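Local coordinates for eukaryotic translation initiation factor 4 gamma 2 (Homo sapiens, PDB 4IUL), which probably takes part in translation initiation and, through its HEAT-repeat MIF4G domain, interacts with the RNA helicase eIF4A, at residues 16-19 with 20-24; 35-38 with 39-43; 71-74 with 75-79; 169-172 with 173-177; 213-216 with 217-221. All coordinates share one frame; numbering follows the deposited sequence.

Contact 1 (16-19 with 20-24); sequences KERH and DAIFR
Arg18 and Ile22, one helical turn apart, lie side by side and point the same way, with NH1 of Arg18 4.0 Å from CD1 of Ile22. The arginine runs out straight from the helix and then bends at its third torsion (chi3 69°), which lays the guanidinium obliquely beside the isoleucine's end; its charge is engaged by Glu51 and by Glu15. Isoleucine suits this place because it is buried against helix 53-69; its CG1 lies 3.3 Å from the carbonyl O of Arg18. On another side of the helix the polar side chains meet through water. Water 1 donates to both the backbone O and OE2 of Glu17 and accepts from NH1 of Arg24 at 2.8 Å, joining acid and base without direct contact. The Arg24 guanidinium lays one face over CA of Ala21, a residue small enough to permit it. Water 2 donates to OD2 of Asp20 at 2.7 Å and, weakly, to OE1 of Glu17, so it probably eases the closeness of two like charges. All these residues lie on helix 13-31, which packs on helix 53-69: Ile22 meets Ile55 there, while His19 and Phe23 both rest on Leu54.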
loop_
_atom_site.group_PDB
_atom_site.type_symbol
_atom_site.label_atom_id
_atom_site.label_comp_id
_atom_site.label_asym_id
_atom_site.label_seq_id
_atom_site.Cartn_x
_atom_site.Cartn_y
_atom_site.Cartn_z
ATOM N N LYS A 16 12.552 -24.628 -16.504
ATOM C CA LYS A 16 11.408 -24.398 -15.630
ATOM C C LYS A 16 11.878 -24.618 -14.187
ATOM O O LYS A 16 11.529 -23.848 -13.289
ATOM C CB LYS A 16 10.256 -25.353 -15.966
ATOM C CG LYS A 16 9.579 -25.120 -17.320
ATOM C CD LYS A 16 8.347 -26.015 -17.449
ATOM C CE LYS A 16 7.839 -26.121 -18.881
ATOM N NZ LYS A 16 7.524 -24.795 -19.467
ATOM N N GLU A 17 12.683 -25.660 -13.971
ATOM C CA GLU A 17 13.222 -25.943 -12.635
ATOM C C GLU A 17 14.107 -24.788 -12.156
ATOM O O GLU A 17 14.071 -24.424 -10.976
ATOM C CB GLU A 17 14.045 -27.238 -12.629
ATOM C CG GLU A 17 13.220 -28.512 -12.761
ATOM C CD GLU A 17 12.421 -28.832 -11.506
ATOM O OE1 GLU A 17 11.303 -29.378 -11.629
ATOM O OE2 GLU A 17 12.917 -28.551 -10.396
ATOM N N ARG A 18 14.896 -24.215 -13.067
ATOM C CA ARG A 18 15.778 -23.099 -12.707
ATOM C C ARG A 18 14.943 -21.908 -12.237
ATOM O O ARG A 18 15.271 -21.262 -11.243
ATOM C CB ARG A 18 16.666 -22.684 -13.900
ATOM C CG ARG A 18 17.730 -21.602 -13.542
ATOM C CD ARG A 18 18.641 -21.246 -14.736
ATOM N NE ARG A 18 17.914 -20.532 -15.783
ATOM C CZ ARG A 18 17.754 -19.209 -15.832
ATOM N NH1 ARG A 18 18.284 -18.426 -14.895
ATOM N NH2 ARG A 18 17.025 -18.671 -16.806
ATOM N N HIS A 19 13.861 -21.625 -12.956
ATOM C CA HIS A 19 12.974 -20.522 -12.597
ATOM C C HIS A 19 12.335 -20.784 -11.234
ATOM O O HIS A 19 12.272 -19.884 -10.393
ATOM C CB HIS A 19 11.885 -20.346 -13.663
ATOM C CG HIS A 19 12.364 -19.666 -14.908
ATOM N ND1 HIS A 19 11.782 -19.871 -16.139
ATOM C CD2 HIS A 19 13.371 -18.780 -15.110
ATOM C CE1 HIS A 19 12.410 -19.146 -17.049
ATOM N NE2 HIS A 19 13.379 -18.474 -16.451
ATOM N N ASP A 20 11.867 -22.012 -11.012
ATOM C CA ASP A 20 11.239 -22.344 -9.741
ATOM C C ASP A 20 12.192 -22.279 -8.545
ATOM O O ASP A 20 11.778 -21.903 -7.449
ATOM C CB ASP A 20 10.569 -23.719 -9.824
ATOM C CG ASP A 20 9.441 -23.753 -10.858
ATOM O OD1 ASP A 20 8.895 -22.675 -11.187
ATOM O OD2 ASP A 20 9.094 -24.852 -11.336
ATOM N N ALA A 21 13.463 -22.635 -8.743
ATOM C CA ALA A 21 14.439 -22.571 -7.650
ATOM C C ALA A 21 14.745 -21.109 -7.284
ATOM O O ALA A 21 15.014 -20.795 -6.120
ATOM C CB ALA A 21 15.735 -23.297 -8.032
ATOM N N ILE A 22 14.703 -20.221 -8.275
ATOM C CA ILE A 22 14.959 -18.806 -8.019
ATOM C C ILE A 22 13.860 -18.237 -7.133
ATOM O O ILE A 22 14.127 -17.502 -6.169
ATOM C CB ILE A 22 15.010 -17.983 -9.324
ATOM C CG1 ILE A 22 16.255 -18.354 -10.132
ATOM C CG2 ILE A 22 15.038 -16.491 -8.998
ATOM C CD1 ILE A 22 16.359 -17.621 -11.476
ATOM N N PHE A 23 12.619 -18.586 -7.458
ATOM C CA PHE A 23 11.481 -18.110 -6.693
ATOM C C PHE A 23 11.510 -18.641 -5.260
ATOM O O PHE A 23 11.125 -17.923 -4.333
ATOM C CB PHE A 23 10.181 -18.486 -7.416
ATOM C CG PHE A 23 9.964 -17.719 -8.697
ATOM C CD1 PHE A 23 9.398 -18.334 -9.814
ATOM C CD2 PHE A 23 10.335 -16.374 -8.788
ATOM C CE1 PHE A 23 9.209 -17.631 -11.005
ATOM C CE2 PHE A 23 10.150 -15.655 -9.974
ATOM C CZ PHE A 23 9.584 -16.287 -11.090
ATOM N N ARG A 24 11.968 -19.882 -5.065
ATOM C CA ARG A 24 12.060 -20.426 -3.704
ATOM C C ARG A 24 13.134 -19.628 -2.949
ATOM O O ARG A 24 13.014 -19.369 -1.745
ATOM C CB ARG A 24 12.436 -21.926 -3.701
ATOM C CG ARG A 24 11.378 -22.870 -4.309
ATOM C CD ARG A 24 11.592 -24.348 -3.915
ATOM N NE ARG A 24 12.852 -24.911 -4.402
ATOM C CZ ARG A 24 13.083 -25.305 -5.655
ATOM N NH1 ARG A 24 12.139 -25.211 -6.584
ATOM N NH2 ARG A 24 14.272 -25.803 -5.985
HETATM O O HOH W 1 13.391 -26.277 -8.843
HETATM O O HOH W 2 9.628 -27.187 -12.656
#

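Contact 2 (35-38 with 39-43); sequences PEKF and DKLCL
Phe38 and Cys42 share one first torsion, with CG of the ring and SG of the cysteine each anti to the backbone N (chi1 -171° in both), and this sends the ring and the thiol out together along the same flank of the helix start. CB of Cys42 sits over a face of the Phe38 ring, 4.3 Å from its centroid and offset toward the rim, a CH-pi contact. The sulfur approaches more obliquely, SG of Cys42 lying 3.8 Å from CE2 of Phe38. A cysteine is slim enough to fit here while still offering a polarisable atom to the ring. At the edge of that ring, in its plane, is OD2 of Asp39, 3.6 Å from CD2 of Phe38, with the carboxylate turned 77° to the ring. Elsewhere on this turn, CB of Lys37 packs at 3.7 Å against CD1 of Leu41, the lysine lending its aliphatic base while its extended chain leads away. Water 3 accepts from the backbone N of Asp39 at 2.8 Å and donates to the O of Pro35. The carboxylate thus meets the electron-poor rim of the ring and the CH group its electron-rich face, and an acid in the first turn of helix 38-48 would probably also be stabilised by the helix dipole.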
loop_
_atom_site.group_PDB
_atom_site.type_symbol
_atom_site.label_atom_id
_atom_site.label_comp_id
_atom_site.label_asym_id
_atom_site.label_seq_id
_atom_site.Cartn_x
_atom_site.Cartn_y
_atom_site.Cartn_z
ATOM N N PRO A 35 15.624 -4.597 9.066
ATOM C CA PRO A 35 16.248 -3.280 8.903
ATOM C C PRO A 35 17.766 -3.395 8.970
ATOM O O PRO A 35 18.482 -2.689 8.264
ATOM C CB PRO A 35 15.684 -2.484 10.074
ATOM C CG PRO A 35 14.326 -3.074 10.258
ATOM C CD PRO A 35 14.572 -4.556 10.099
ATOM N N GLU A 36 18.245 -4.302 9.816
ATOM C CA GLU A 36 19.678 -4.513 9.993
ATOM C C GLU A 36 20.319 -5.309 8.859
ATOM O O GLU A 36 21.489 -5.098 8.537
ATOM C CB GLU A 36 19.947 -5.213 11.329
ATOM C CG GLU A 36 21.427 -5.441 11.620
ATOM C CD GLU A 36 21.672 -6.061 12.986
ATOM O OE1 GLU A 36 21.170 -7.181 13.232
ATOM O OE2 GLU A 36 22.367 -5.428 13.812
ATOM N N LYS A 37 19.561 -6.223 8.258
ATOM C CA LYS A 37 20.086 -7.029 7.159
ATOM C C LYS A 37 19.715 -6.472 5.787
ATOM O O LYS A 37 20.248 -6.922 4.767
ATOM C CB LYS A 37 19.571 -8.467 7.246
ATOM C CG LYS A 37 20.163 -9.323 8.354
ATOM C CD LYS A 37 19.657 -10.753 8.205
ATOM C CE LYS A 37 20.223 -11.686 9.255
ATOM N NZ LYS A 37 19.750 -13.084 9.018
ATOM N N PHE A 38 18.812 -5.497 5.762
ATOM C CA PHE A 38 18.351 -4.921 4.503
ATOM C C PHE A 38 19.434 -4.767 3.448
ATOM O O PHE A 38 19.425 -5.448 2.422
ATOM C CB PHE A 38 17.704 -3.551 4.724
ATOM C CG PHE A 38 17.028 -3.005 3.493
ATOM C CD1 PHE A 38 15.724 -3.374 3.179
ATOM C CD2 PHE A 38 17.712 -2.164 2.622
ATOM C CE1 PHE A 38 15.109 -2.912 2.009
ATOM C CE2 PHE A 38 17.107 -1.699 1.452
ATOM C CZ PHE A 38 15.802 -2.075 1.147
ATOM N N ASP A 39 20.364 -3.860 3.709
ATOM C CA ASP A 39 21.449 -3.567 2.787
ATOM C C ASP A 39 22.048 -4.775 2.083
ATOM O O ASP A 39 22.213 -4.758 0.865
ATOM C CB ASP A 39 22.533 -2.779 3.521
ATOM C CG ASP A 39 22.060 -1.386 3.928
ATOM O OD1 ASP A 39 22.701 -0.764 4.803
ATOM O OD2 ASP A 39 21.049 -0.909 3.366
ATOM N N LYS A 40 22.354 -5.825 2.839
ATOM C CA LYS A 40 22.955 -7.032 2.270
ATOM C C LYS A 40 21.992 -7.905 1.462
ATOM O O LYS A 40 22.307 -8.319 0.345
ATOM C CB LYS A 40 23.584 -7.874 3.383
ATOM C CG LYS A 40 24.229 -9.170 2.899
ATOM C CD LYS A 40 24.720 -10.021 4.063
ATOM C CE LYS A 40 25.404 -11.290 3.571
ATOM N NZ LYS A 40 25.818 -12.173 4.699
ATOM N N LEU A 41 20.828 -8.197 2.030
ATOM C CA LEU A 41 19.846 -9.039 1.356
ATOM C C LEU A 41 19.305 -8.338 0.119
ATOM O O LEU A 41 18.946 -8.982 -0.867
ATOM C CB LEU A 41 18.702 -9.378 2.311
ATOM C CG LEU A 41 19.131 -10.064 3.609
ATOM C CD1 LEU A 41 17.927 -10.298 4.505
ATOM C CD2 LEU A 41 19.823 -11.377 3.279
ATOM N N CYS A 42 19.263 -7.012 0.178
ATOM C CA CYS A 42 18.772 -6.212 -0.934
ATOM C C CYS A 42 19.686 -6.428 -2.129
ATOM O O CYS A 42 19.223 -6.565 -3.261
ATOM C CB CYS A 42 18.747 -4.733 -0.544
ATOM S SG CYS A 42 17.922 -3.637 -1.731
ATOM N N LEU A 43 20.991 -6.468 -1.868
ATOM C CA LEU A 43 21.980 -6.675 -2.924
ATOM C C LEU A 43 21.847 -8.064 -3.531
ATOM O O LEU A 43 22.008 -8.236 -4.740
ATOM C CB LEU A 43 23.401 -6.490 -2.378
ATOM C CG LEU A 43 23.876 -5.048 -2.185
ATOM C CD1 LEU A 43 25.182 -5.029 -1.413
ATOM C CD2 LEU A 43 24.054 -4.392 -3.546
HETATM O O HOH W 3 20.780 -3.199 6.357
#

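Contact 3 (71-74 with 75-79); sequences PKYS and SLYAQ
Tyr73 and Tyr77 meet where helix 74-87 begins, CE2 of Tyr77 pressing on CB of Tyr73 at 3.4 Å as the two side chains pass at a slant. The O of Tyr73 accepts from N of Tyr77 at 3.0 Å, and the O of Ser74 from N of Ala78 at 2.7 Å, the first regular bonds of the helix. Ser74 looks backward: with OG beside its own backbone N (chi1 -72°), both OG and N donate to the O of Pro71, OG at 2.9 Å. A serine suits this buried place, being small and carrying its own donor. Leu76 sets CD2 over one face of the Tyr73 ring. Cutting Tyr77 back to an alanine would probably leave CB of Tyr73 bare and open a gap toward Leu33, Lys66 and Ala67. Tyr73 is the N-cap residue of helix 74-87, preceded by the short 3-10 segment 71-72, and this connection joins helices 53-69 and 74-87 of the all-helical HEAT-repeat domain.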
loop_
_atom_site.group_PDB
_atom_site.type_symbol
_atom_site.label_atom_id
_atom_site.label_comp_id
_atom_site.label_asym_id
_atom_site.label_seq_id
_atom_site.Cartn_x
_atom_site.Cartn_y
_atom_site.Cartn_z
ATOM N N PRO A 71 2.564 -6.368 7.607
ATOM C CA PRO A 71 2.395 -4.935 7.329
ATOM C C PRO A 71 3.262 -3.998 8.167
ATOM O O PRO A 71 3.448 -2.832 7.805
ATOM C CB PRO A 71 0.896 -4.711 7.547
ATOM C CG PRO A 71 0.524 -5.778 8.526
ATOM C CD PRO A 71 1.282 -6.972 8.009
ATOM N N LYS A 72 3.798 -4.507 9.275
ATOM C CA LYS A 72 4.656 -3.703 10.143
ATOM C C LYS A 72 5.906 -3.280 9.393
ATOM O O LYS A 72 6.516 -2.263 9.713
ATOM C CB LYS A 72 5.052 -4.494 11.396
ATOM C CG LYS A 72 3.895 -4.735 12.353
ATOM C CD LYS A 72 4.288 -5.591 13.553
ATOM C CE LYS A 72 3.078 -5.840 14.452
ATOM N NZ LYS A 72 3.385 -6.729 15.609
ATOM N N TYR A 73 6.285 -4.061 8.389
ATOM C CA TYR A 73 7.466 -3.741 7.603
ATOM C C TYR A 73 7.174 -3.126 6.235
ATOM O O TYR A 73 8.038 -3.152 5.359
ATOM C CB TYR A 73 8.340 -4.984 7.424
ATOM C CG TYR A 73 9.165 -5.349 8.635
ATOM C CD1 TYR A 73 9.699 -4.362 9.462
ATOM C CD2 TYR A 73 9.455 -6.680 8.930
ATOM C CE1 TYR A 73 10.500 -4.687 10.551
ATOM C CE2 TYR A 73 10.259 -7.019 10.018
ATOM C CZ TYR A 73 10.777 -6.015 10.822
ATOM O OH TYR A 73 11.576 -6.334 11.894
ATOM N N SER A 74 5.973 -2.572 6.052
ATOM C CA SER A 74 5.601 -1.944 4.777
ATOM C C SER A 74 6.746 -1.070 4.274
ATOM O O SER A 74 7.205 -1.186 3.129
ATOM C CB SER A 74 4.359 -1.063 4.944
ATOM O OG SER A 74 3.189 -1.830 5.125
ATOM N N SER A 75 7.182 -0.186 5.165
ATOM C CA SER A 75 8.263 0.748 4.916
ATOM C C SER A 75 9.485 0.041 4.313
ATOM O O SER A 75 10.048 0.496 3.317
ATOM C CB SER A 75 8.623 1.420 6.242
ATOM O OG SER A 75 9.700 2.312 6.105
ATOM N N LEU A 76 9.886 -1.069 4.924
ATOM C CA LEU A 76 11.029 -1.839 4.455
ATOM C C LEU A 76 10.819 -2.397 3.057
ATOM O O LEU A 76 11.699 -2.288 2.200
ATOM C CB LEU A 76 11.315 -3.012 5.397
ATOM C CG LEU A 76 12.545 -2.933 6.299
ATOM C CD1 LEU A 76 12.272 -2.012 7.493
ATOM C CD2 LEU A 76 12.895 -4.339 6.771
ATOM N N TYR A 77 9.659 -3.013 2.829
ATOM C CA TYR A 77 9.368 -3.599 1.524
ATOM C C TYR A 77 9.217 -2.523 0.451
ATOM O O TYR A 77 9.583 -2.738 -0.706
ATOM C CB TYR A 77 8.110 -4.475 1.598
ATOM C CG TYR A 77 8.229 -5.591 2.617
ATOM C CD1 TYR A 77 9.322 -6.458 2.605
ATOM C CD2 TYR A 77 7.278 -5.742 3.627
ATOM C CE1 TYR A 77 9.471 -7.445 3.585
ATOM C CE2 TYR A 77 7.417 -6.720 4.608
ATOM C CZ TYR A 77 8.515 -7.565 4.584
ATOM O OH TYR A 77 8.674 -8.503 5.577
ATOM N N ALA A 78 8.696 -1.364 0.842
ATOM C CA ALA A 78 8.523 -0.260 -0.099
ATOM C C ALA A 78 9.886 0.208 -0.607
ATOM O O ALA A 78 10.034 0.567 -1.774
ATOM C CB ALA A 78 7.781 0.901 0.569
ATOM N N GLN A 79 10.880 0.191 0.277
ATOM C CA GLN A 79 12.228 0.609 -0.083
ATOM C C GLN A 79 12.843 -0.427 -1.025
ATOM O O GLN A 79 13.607 -0.090 -1.931
ATOM C CB GLN A 79 13.087 0.754 1.175
ATOM C CG GLN A 79 14.336 1.607 0.987
ATOM C CD GLN A 79 14.021 3.052 0.607
ATOM O OE1 GLN A 79 13.212 3.719 1.252
ATOM N NE2 GLN A 79 14.671 3.539 -0.441
#

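Contact 4 (169-172 with 173-177); sequences HESI and LHKCI
Glu170 and His174 stand one turn apart at the start of helix 170-181, and the conformation of the histidine governs their meeting. Its CG lies anti to the carbonyl carbon (chi1 -79°), which tips the ring back over the preceding turn until CD2 of His174 is 3.2 Å from the backbone O of Glu170. That same O accepts from N of His174 at 3.0 Å. In Ile172, by contrast, CG1 is anti to the backbone N (chi1 -162°) and CG2 is in the crowded position between N and carbonyl carbon, 3.1 Å from N of Leu173; its branches reach Gln117 and Ile159. Leu173 folds back so that CG is 3.7 Å from the O of His169, presenting its methyls to Val206, Leu210 and Ile159. Lys175 has an unusual first torsion (chi1 -139°) and bends further along, bringing NZ to 3.9 Å from OG of Ser171, a neighbourhood and not a bond. Water 4 lies in the plane of the imidazole, 2.6 Å from NE2 of His174, and donates weakly to OE2 of Glu170, which also bonds His212. With ND1 bonded to Tyr222 OH, both ring nitrogens of His174 have partners that fix its rotation, as suits a residue able to offer two polar atoms from a helix packed on its neighbours; the nearby carboxylate might favour its protonation.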
loop_
_atom_site.group_PDB
_atom_site.type_symbol
_atom_site.label_atom_id
_atom_site.label_comp_id
_atom_site.label_asym_id
_atom_site.label_seq_id
_atom_site.Cartn_x
_atom_site.Cartn_y
_atom_site.Cartn_z
ATOM N N HIS A 169 0.056 5.528 -8.152
ATOM C CA HIS A 169 -0.596 6.810 -8.433
ATOM C C HIS A 169 -1.759 7.297 -7.538
ATOM O O HIS A 169 -2.218 6.593 -6.626
ATOM C CB HIS A 169 -1.044 6.806 -9.895
ATOM C CG HIS A 169 0.080 6.594 -10.865
ATOM N ND1 HIS A 169 -0.111 6.077 -12.129
ATOM C CD2 HIS A 169 1.411 6.825 -10.750
ATOM C CE1 HIS A 169 1.054 5.995 -12.750
ATOM N NE2 HIS A 169 1.993 6.443 -11.935
ATOM N N GLU A 170 -2.230 8.509 -7.842
ATOM C CA GLU A 170 -3.309 9.186 -7.113
ATOM C C GLU A 170 -4.641 8.454 -7.039
ATOM O O GLU A 170 -5.316 8.459 -6.007
ATOM C CB GLU A 170 -3.588 10.568 -7.716
ATOM C CG GLU A 170 -2.482 11.587 -7.566
ATOM C CD GLU A 170 -3.003 13.023 -7.715
ATOM O OE1 GLU A 170 -3.734 13.302 -8.688
ATOM O OE2 GLU A 170 -2.682 13.871 -6.853
ATOM N N SER A 171 -5.026 7.841 -8.145
ATOM C CA SER A 171 -6.292 7.144 -8.207
ATOM C C SER A 171 -6.528 6.110 -7.103
ATOM O O SER A 171 -7.560 6.144 -6.431
ATOM C CB SER A 171 -6.446 6.485 -9.575
ATOM O OG SER A 171 -7.747 5.957 -9.709
ATOM N N ILE A 172 -5.580 5.199 -6.909
ATOM C CA ILE A 172 -5.750 4.160 -5.892
ATOM C C ILE A 172 -5.693 4.722 -4.477
ATOM O O ILE A 172 -6.326 4.181 -3.564
ATOM C CB ILE A 172 -4.704 3.014 -6.047
ATOM C CG1 ILE A 172 -5.188 1.768 -5.294
ATOM C CG2 ILE A 172 -3.375 3.437 -5.511
ATOM C CD1 ILE A 172 -4.345 0.529 -5.516
ATOM N N LEU A 173 -4.941 5.803 -4.291
ATOM C CA LEU A 173 -4.856 6.426 -2.976
ATOM C C LEU A 173 -6.230 7.001 -2.610
ATOM O O LEU A 173 -6.708 6.799 -1.496
ATOM C CB LEU A 173 -3.798 7.526 -2.968
ATOM C CG LEU A 173 -2.342 7.059 -2.996
ATOM C CD1 LEU A 173 -1.446 8.256 -3.219
ATOM C CD2 LEU A 173 -1.986 6.356 -1.688
ATOM N N HIS A 174 -6.871 7.702 -3.543
ATOM C CA HIS A 174 -8.202 8.261 -3.275
ATOM C C HIS A 174 -9.186 7.118 -3.000
ATOM O O HIS A 174 -10.115 7.261 -2.207
ATOM C CB HIS A 174 -8.702 9.103 -4.465
ATOM C CG HIS A 174 -8.106 10.477 -4.528
ATOM N ND1 HIS A 174 -8.475 11.488 -3.666
ATOM C CD2 HIS A 174 -7.125 10.991 -5.310
ATOM C CE1 HIS A 174 -7.744 12.562 -3.910
ATOM N NE2 HIS A 174 -6.915 12.286 -4.902
ATOM N N LYS A 175 -8.971 5.982 -3.653
ATOM C CA LYS A 175 -9.848 4.829 -3.473
ATOM C C LYS A 175 -9.699 4.256 -2.059
ATOM O O LYS A 175 -10.660 3.739 -1.491
ATOM C CB LYS A 175 -9.527 3.761 -4.524
ATOM C CG LYS A 175 -10.752 3.096 -5.112
ATOM C CD LYS A 175 -10.427 2.387 -6.418
ATOM C CE LYS A 175 -10.027 3.376 -7.495
ATOM N NZ LYS A 175 -9.665 2.697 -8.773
ATOM N N CYS A 176 -8.493 4.346 -1.499
ATOM C CA CYS A 176 -8.246 3.871 -0.148
ATOM C C CYS A 176 -8.953 4.818 0.831
ATOM O O CYS A 176 -9.662 4.381 1.736
ATOM C CB CYS A 176 -6.739 3.849 0.154
ATOM S SG CYS A 176 -5.795 2.523 -0.660
ATOM N N ILE A 177 -8.755 6.119 0.639
ATOM C CA ILE A 177 -9.359 7.128 1.498
ATOM C C ILE A 177 -10.880 7.014 1.515
ATOM O O ILE A 177 -11.502 7.127 2.567
ATOM C CB ILE A 177 -8.982 8.556 1.038
ATOM C CG1 ILE A 177 -7.491 8.801 1.286
ATOM C CG2 ILE A 177 -9.850 9.596 1.767
ATOM C CD1 ILE A 177 -7.012 10.167 0.858
HETATM O O HOH W 4 -5.165 14.076 -5.700
#

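Contact 5 (213-216 with 217-221); sequences ERAK and SLMDQ
Helix 216-227 opens from the short 3-10 segment 213-215, and in its first turn Lys216 faces Asp220 while Ala215 faces Met219. The lysine runs extended from the backbone and turns only at its last torsion (chi4 59°), which curls the amine back so that NZ of Lys216 lies 3.5 Å from OD2 of Asp220. The two chains cross at a slant, and CG of Lys216 is also near that oxygen, at 3.8 Å. This is the classic salt bridge between residues four apart on a helix, a spacing that puts opposite charges on the same flank. Its other oxygen, OD1, forms a salt bridge with Arg250, so the carboxylate stands between two bases. With an asparagine at Asp220 the carboxylate charge is gone, and Lys216 and Arg250 would probably lose their shared acid, the lysine chain being left to swing loose. In the backbone, N of Asp220 donates to the O of Lys216 at 2.9 Å, and N of Met219 to the O of Ala215 at 3.1 Å. CB of Ala215 lies loosely against CG of Met219, 4.4 Å away; alanine is compact enough for this buried spot, and the flexible methionine bends at chi2 and chi3 to reach His174. Water 5 accepts from N of Leu218, at 3.2 Å, and donates weakly to the O of Arg214.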
loop_
_atom_site.group_PDB
_atom_site.type_symbol
_atom_site.label_atom_id
_atom_site.label_comp_id
_atom_site.label_asym_id
_atom_site.label_seq_id
_atom_site.Cartn_x
_atom_site.Cartn_y
_atom_site.Cartn_z
ATOM N N GLU A 213 -4.511 22.020 -6.588
ATOM C CA GLU A 213 -5.662 22.733 -7.141
ATOM C C GLU A 213 -6.787 21.919 -7.793
ATOM O O GLU A 213 -7.958 22.092 -7.446
ATOM C CB GLU A 213 -5.157 23.814 -8.101
ATOM C CG GLU A 213 -4.579 25.026 -7.367
ATOM C CD GLU A 213 -3.450 25.723 -8.123
ATOM O OE1 GLU A 213 -3.533 25.820 -9.371
ATOM O OE2 GLU A 213 -2.485 26.181 -7.459
ATOM N N ARG A 214 -6.458 21.038 -8.727
ATOM C CA ARG A 214 -7.504 20.256 -9.372
ATOM C C ARG A 214 -8.297 19.412 -8.383
ATOM O O ARG A 214 -9.483 19.171 -8.587
ATOM C CB ARG A 214 -6.904 19.337 -10.435
ATOM C CG ARG A 214 -7.903 18.395 -11.077
ATOM C CD ARG A 214 -7.190 17.350 -11.929
ATOM N NE ARG A 214 -6.586 17.946 -13.116
ATOM C CZ ARG A 214 -7.288 18.419 -14.138
ATOM N NH1 ARG A 214 -8.614 18.354 -14.106
ATOM N NH2 ARG A 214 -6.674 18.969 -15.180
ATOM N N ALA A 215 -7.645 18.977 -7.308
ATOM C CA ALA A 215 -8.282 18.124 -6.310
ATOM C C ALA A 215 -8.955 18.837 -5.135
ATOM O O ALA A 215 -9.454 18.178 -4.222
ATOM C CB ALA A 215 -7.259 17.127 -5.782
ATOM N N LYS A 216 -8.974 20.167 -5.159
ATOM C CA LYS A 216 -9.571 20.961 -4.078
ATOM C C LYS A 216 -10.948 20.487 -3.627
ATOM O O LYS A 216 -11.195 20.326 -2.431
ATOM C CB LYS A 216 -9.655 22.436 -4.485
ATOM C CG LYS A 216 -10.288 23.349 -3.432
ATOM C CD LYS A 216 -10.095 24.825 -3.799
ATOM C CE LYS A 216 -10.849 25.766 -2.853
ATOM N NZ LYS A 216 -10.426 25.623 -1.434
ATOM N N SER A 217 -11.835 20.262 -4.589
ATOM C CA SER A 217 -13.196 19.810 -4.312
ATOM C C SER A 217 -13.252 18.497 -3.519
ATOM O O SER A 217 -13.907 18.416 -2.477
ATOM C CB SER A 217 -13.956 19.653 -5.631
ATOM O OG SER A 217 -15.282 19.217 -5.414
ATOM N N LEU A 218 -12.573 17.473 -4.023
ATOM C CA LEU A 218 -12.541 16.168 -3.368
ATOM C C LEU A 218 -11.968 16.226 -1.949
ATOM O O LEU A 218 -12.561 15.700 -1.009
ATOM C CB LEU A 218 -11.698 15.195 -4.186
ATOM C CG LEU A 218 -12.366 14.158 -5.075
ATOM C CD1 LEU A 218 -11.264 13.306 -5.704
ATOM C CD2 LEU A 218 -13.322 13.284 -4.248
ATOM N N MET A 219 -10.804 16.851 -1.802
ATOM C CA MET A 219 -10.163 16.955 -0.498
ATOM C C MET A 219 -11.008 17.752 0.492
ATOM O O MET A 219 -11.122 17.373 1.660
ATOM C CB MET A 219 -8.779 17.589 -0.636
ATOM C CG MET A 219 -7.794 16.770 -1.472
ATOM S SD MET A 219 -7.332 15.189 -0.742
ATOM C CE MET A 219 -5.925 15.680 0.220
ATOM N N ASP A 220 -11.589 18.856 0.030
ATOM C CA ASP A 220 -12.441 19.678 0.887
ATOM C C ASP A 220 -13.551 18.796 1.433
ATOM O O ASP A 220 -13.900 18.864 2.614
ATOM C CB ASP A 220 -13.069 20.831 0.100
ATOM C CG ASP A 220 -12.197 22.063 0.069
ATOM O OD1 ASP A 220 -11.068 22.034 0.617
ATOM O OD2 ASP A 220 -12.651 23.072 -0.509
ATOM N N GLN A 221 -14.092 17.959 0.555
ATOM C CA GLN A 221 -15.168 17.047 0.912
ATOM C C GLN A 221 -14.718 16.052 1.995
ATOM O O GLN A 221 -15.466 15.775 2.936
ATOM C CB GLN A 221 -15.624 16.303 -0.341
ATOM C CG GLN A 221 -17.043 15.789 -0.294
ATOM C CD GLN A 221 -17.429 15.079 -1.579
ATOM O OE1 GLN A 221 -17.060 15.512 -2.678
ATOM N NE2 GLN A 221 -18.184 13.991 -1.453
HETATM O O HOH W 5 -12.142 17.745 -7.152
#

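Five local helical turns are spread along the MIF4G domain, and they fall into two touching pairs and one outlier. Contacts 2 and 3 have centres about 13 Å apart and meet directly: CE1 of Phe38 lies 3.5 Å from the O of Leu76, and CD of Pro35 packs on OH of Tyr73. Contacts 4 and 5 are also about 13 Å apart between centres, joined by His174, whose ND1 is 3.9 Å from CD1 of Leu218. Contact 1 touches none of the others; its centre is about 22 Å from that of contact 2 and about 48 Å from that of contact 5, on the opposite side of the chain's centre. Contact 3 lies about 19 Å, centre to centre, from contact 4.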